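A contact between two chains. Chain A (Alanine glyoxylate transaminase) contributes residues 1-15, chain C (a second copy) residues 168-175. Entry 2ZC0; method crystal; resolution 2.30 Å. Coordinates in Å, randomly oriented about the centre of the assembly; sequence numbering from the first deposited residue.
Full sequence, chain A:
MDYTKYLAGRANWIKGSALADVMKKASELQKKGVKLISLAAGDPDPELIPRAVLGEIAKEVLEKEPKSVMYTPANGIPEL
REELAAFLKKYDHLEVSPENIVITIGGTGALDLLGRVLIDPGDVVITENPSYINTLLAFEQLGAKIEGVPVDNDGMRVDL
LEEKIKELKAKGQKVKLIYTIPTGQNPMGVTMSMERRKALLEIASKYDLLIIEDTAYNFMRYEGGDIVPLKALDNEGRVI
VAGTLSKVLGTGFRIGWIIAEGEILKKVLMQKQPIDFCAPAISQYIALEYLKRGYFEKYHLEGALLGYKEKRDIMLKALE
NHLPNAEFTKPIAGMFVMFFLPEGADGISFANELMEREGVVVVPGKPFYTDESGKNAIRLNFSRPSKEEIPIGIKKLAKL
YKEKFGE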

# COMPACT_ATOMS: atom_id res chain seq x y z
N MET A 1 5.55 22.36 16.89
CA MET A 1 5.99 21.55 15.72
C MET A 1 4.78 20.83 15.12
O MET A 1 3.86 20.44 15.85
CB MET A 1 7.05 20.52 16.14
CG MET A 1 7.69 19.80 14.95
SD MET A 1 9.06 18.69 15.35
CE MET A 1 10.42 19.86 15.47
N ASP A 2 4.78 20.67 13.80
CA ASP A 2 3.67 20.00 13.10
C ASP A 2 4.04 18.54 12.83
O ASP A 2 4.71 18.24 11.85
CB ASP A 2 3.41 20.73 11.77
CG ASP A 2 2.23 20.14 11.00
OD1 ASP A 2 2.06 20.52 9.82
OD2 ASP A 2 1.48 19.31 11.55
N TYR A 3 3.61 17.63 13.70
CA TYR A 3 3.95 16.22 13.52
C TYR A 3 3.16 15.58 12.40
O TYR A 3 3.46 14.46 11.99
CB TYR A 3 3.72 15.44 14.80
CG TYR A 3 4.64 15.86 15.92
CD1 TYR A 3 4.23 16.80 16.86
CD2 TYR A 3 5.93 15.35 16.01
CE1 TYR A 3 5.09 17.22 17.88
CE2 TYR A 3 6.80 15.76 17.02
CZ TYR A 3 6.37 16.70 17.94
OH TYR A 3 7.23 17.09 18.93
N THR A 4 2.16 16.30 11.92
CA THR A 4 1.32 15.78 10.86
C THR A 4 2.14 15.41 9.61
O THR A 4 1.86 14.41 8.95
CB THR A 4 0.20 16.80 10.52
OG1 THR A 4 -0.97 16.11 10.13
CG2 THR A 4 0.63 17.73 9.41
N LYS A 5 3.16 16.20 9.31
CA LYS A 5 4.02 15.98 8.14
C LYS A 5 4.83 14.69 8.19
O LYS A 5 5.32 14.21 7.16
CB LYS A 5 4.98 17.16 7.95
CG LYS A 5 4.33 18.53 8.17
CD LYS A 5 5.28 19.68 7.80
CE LYS A 5 5.32 19.96 6.29
NZ LYS A 5 5.80 18.83 5.42
N TYR A 6 4.99 14.12 9.38
CA TYR A 6 5.75 12.88 9.51
C TYR A 6 4.86 11.65 9.46
O TYR A 6 5.36 10.52 9.37
CB TYR A 6 6.56 12.91 10.82
CG TYR A 6 7.35 14.19 11.00
CD1 TYR A 6 6.74 15.33 11.52
CD2 TYR A 6 8.69 14.29 10.59
CE1 TYR A 6 7.42 16.54 11.64
CE2 TYR A 6 9.39 15.50 10.70
CZ TYR A 6 8.74 16.61 11.23
OH TYR A 6 9.40 17.82 11.36
N LEU A 7 3.55 11.85 9.51
CA LEU A 7 2.61 10.72 9.48
C LEU A 7 2.70 9.91 8.20
O LEU A 7 3.13 10.40 7.17
CB LEU A 7 1.16 11.22 9.64
CG LEU A 7 0.74 11.79 10.99
CD1 LEU A 7 -0.64 12.40 10.85
CD2 LEU A 7 0.73 10.72 12.06
N ALA A 8 2.32 8.64 8.28
CA ALA A 8 2.32 7.83 7.07
C ALA A 8 0.98 8.19 6.42
O ALA A 8 0.04 8.56 7.10
CB ALA A 8 2.37 6.35 7.42
N GLY A 9 0.91 8.09 5.09
CA GLY A 9 -0.34 8.39 4.42
C GLY A 9 -1.45 7.53 5.00
O GLY A 9 -2.53 8.02 5.30
N ARG A 10 -1.18 6.24 5.21
CA ARG A 10 -2.19 5.35 5.75
C ARG A 10 -2.70 5.74 7.14
O ARG A 10 -3.69 5.18 7.60
CB ARG A 10 -1.68 3.91 5.77
CG ARG A 10 -0.27 3.73 6.27
CD ARG A 10 0.04 2.24 6.48
NE ARG A 10 -0.41 1.44 5.34
CZ ARG A 10 -1.06 0.28 5.42
NH1 ARG A 10 -1.35 -0.25 6.61
NH2 ARG A 10 -1.42 -0.35 4.32
N ALA A 11 -2.04 6.68 7.80
CA ALA A 11 -2.48 7.12 9.11
C ALA A 11 -3.82 7.85 8.92
O ALA A 11 -4.64 7.92 9.83
CB ALA A 11 -1.44 8.07 9.75
N ASN A 12 -4.03 8.39 7.72
CA ASN A 12 -5.27 9.09 7.37
C ASN A 12 -6.48 8.15 7.35
O ASN A 12 -7.62 8.62 7.38
CB ASN A 12 -5.15 9.78 6.00
CG ASN A 12 -4.32 11.07 6.05
OD1 ASN A 12 -3.98 11.64 5.00
ND2 ASN A 12 -4.01 11.54 7.25
N TRP A 13 -6.26 6.84 7.27
CA TRP A 13 -7.36 5.88 7.24
C TRP A 13 -7.88 5.64 8.66
O TRP A 13 -8.92 5.01 8.87
CB TRP A 13 -6.92 4.54 6.61
CG TRP A 13 -6.55 4.63 5.14
CD1 TRP A 13 -7.00 5.55 4.23
CD2 TRP A 13 -5.71 3.73 4.40
NE1 TRP A 13 -6.49 5.29 2.99
CE2 TRP A 13 -5.70 4.17 3.06
CE3 TRP A 13 -4.97 2.59 4.74
CZ2 TRP A 13 -4.97 3.52 2.06
CZ3 TRP A 13 -4.24 1.94 3.74
CH2 TRP A 13 -4.25 2.41 2.41
N ILE A 14 -7.13 6.14 9.64
CA ILE A 14 -7.50 6.02 11.05
C ILE A 14 -8.44 7.16 11.41
O ILE A 14 -8.11 8.33 11.21
CB ILE A 14 -6.27 6.12 11.98
CG1 ILE A 14 -5.29 4.99 11.68
CG2 ILE A 14 -6.70 6.06 13.43
CD1 ILE A 14 -3.95 5.21 12.31
N LYS A 15 -9.61 6.84 11.95
CA LYS A 15 -10.55 7.89 12.32
C LYS A 15 -11.16 7.70 13.69
O LYS A 15 -10.99 6.66 14.33
CB LYS A 15 -11.63 8.01 11.25
CG LYS A 15 -12.33 6.72 10.92
CD LYS A 15 -13.36 6.92 9.81
CE LYS A 15 -13.91 5.59 9.36
NZ LYS A 15 -12.79 4.70 8.96
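Chain C (168-175) LKAKGQKV

Chain C meets chain A where one of its helices ends and the chain runs out toward a strand. Leu C168 and Lys C169 belong to the last part of a helix that begins earlier in the chain; Gly C172 then departs from helical angles, with phi/psi of 84/23°, and two backbone bonds close the turn in a Schellman motif: Gly C172 N to Lys C169 O at 2.8 Å and Gln C173 N to Leu C168 O at 2.9 Å. At these angles a CB would be jammed against the carbonyl O of the preceding residue, which by itself calls for glycine. From Gln C173 onward the backbone is extended, reaching strand geometry at Val C175.

Chain A presents two short 3-10 segments, residues 4-6 and 9-13, and the extended piece of chain C rests against both. The CA atoms of Thr A4 and Lys C174 are 5.4 Å apart, those of Asn A12 and Gln C173 5.6 Å. The two stretches together bury 544 Å², and Lys C174 has the largest share of any residue.

The clearest polar link is made by Thr A4. Its OG1 donates to Gln C173 O at 2.7 Å, so a carbonyl just beyond the helix end is satisfied by a side chain of the other subunit. Thr A4 N in turn donates to Asp A2 OD2 at 3.1 Å, although the position of that oxygen is less certain. The other carboxylate oxygen, Asp A2 OD1, receives a hydrogen bond from Lys C169 NZ at 3.2 Å, within a salt bridge. The CA-to-CB bond of Lys C169 points sideways relative to chain A, yet its m, t, t, m side chain brings the ammonium to the carboxylate.

Lys C174 is fully extended, with all four chi angles t, and lies along chain A past Thr A4 and Leu A7; CB of Leu A7 and CB of Lys C174 are 4.2 Å apart. Its NZ makes a weak hydrogen bond to Leu A7 O at 3.1 Å and is also bonded elsewhere in the structure. Gly A9 N lies 3.3 Å from Lys C174 NZ, but both are donors, so this proximity is not a hydrogen bond. Leu A7 O thus accepts across the interface, whereas Thr A4 O and Gly A9 O accept within chain A, from Leu A7 N at 3.1 Å and Asn A12 N at 2.9 Å respectively.

Packing completes the contact: Leu A7 CD1 comes within 3.1 Å of Gly C172 O. The side chain of Asn A12 reaches the backbone of Lys C174, but its amide orientation is uncertain and its hydrogen bonding remains open.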

# COMPACT_ATOMS: atom_id res chain seq x y z
N LEU C 168 -8.08 20.20 8.41
CA LEU C 168 -7.48 18.90 8.11
C LEU C 168 -6.42 18.57 9.17
O LEU C 168 -6.46 17.50 9.77
CB LEU C 168 -6.85 18.91 6.71
CG LEU C 168 -7.45 18.09 5.55
CD1 LEU C 168 -8.95 17.93 5.69
CD2 LEU C 168 -7.10 18.76 4.22
N LYS C 169 -5.50 19.50 9.41
CA LYS C 169 -4.45 19.26 10.39
C LYS C 169 -5.01 19.13 11.81
O LYS C 169 -4.48 18.37 12.63
CB LYS C 169 -3.39 20.36 10.31
CG LYS C 169 -2.58 20.31 9.01
CD LYS C 169 -1.47 21.35 9.01
CE LYS C 169 -0.74 21.45 7.66
NZ LYS C 169 0.11 20.28 7.35
N ALA C 170 -6.08 19.86 12.10
CA ALA C 170 -6.68 19.77 13.41
C ALA C 170 -7.23 18.34 13.63
O ALA C 170 -7.36 17.89 14.76
CB ALA C 170 -7.79 20.80 13.57
N LYS C 171 -7.55 17.63 12.54
CA LYS C 171 -8.05 16.26 12.64
C LYS C 171 -6.84 15.32 12.66
O LYS C 171 -6.97 14.11 12.87
CB LYS C 171 -8.93 15.88 11.44
CG LYS C 171 -10.12 16.77 11.15
CD LYS C 171 -10.70 16.43 9.75
CE LYS C 171 -11.80 17.40 9.31
NZ LYS C 171 -12.09 17.28 7.83
N GLY C 172 -5.66 15.89 12.44
CA GLY C 172 -4.44 15.10 12.42
C GLY C 172 -4.24 14.46 11.06
O GLY C 172 -3.56 13.45 10.94
N GLN C 173 -4.84 15.05 10.04
CA GLN C 173 -4.71 14.52 8.69
C GLN C 173 -3.40 14.95 8.03
O GLN C 173 -2.92 16.07 8.23
CB GLN C 173 -5.92 14.95 7.83
CG GLN C 173 -7.24 14.28 8.23
CD GLN C 173 -7.24 12.76 8.00
OE1 GLN C 173 -7.16 12.29 6.86
NE2 GLN C 173 -7.34 12.00 9.07
N LYS C 174 -2.83 14.06 7.24
CA LYS C 174 -1.61 14.35 6.55
C LYS C 174 -1.95 14.95 5.19
O LYS C 174 -2.60 14.32 4.35
CB LYS C 174 -0.77 13.08 6.37
CG LYS C 174 0.52 13.30 5.61
CD LYS C 174 1.19 11.99 5.40
CE LYS C 174 2.39 12.08 4.50
NZ LYS C 174 2.76 10.69 4.09
N VAL C 175 -1.49 16.18 4.99
CA VAL C 175 -1.72 16.94 3.78
C VAL C 175 -0.37 17.24 3.15
O VAL C 175 0.61 17.47 3.84
CB VAL C 175 -2.47 18.25 4.14
CG1 VAL C 175 -1.59 19.13 5.01
CG2 VAL C 175 -2.88 18.98 2.89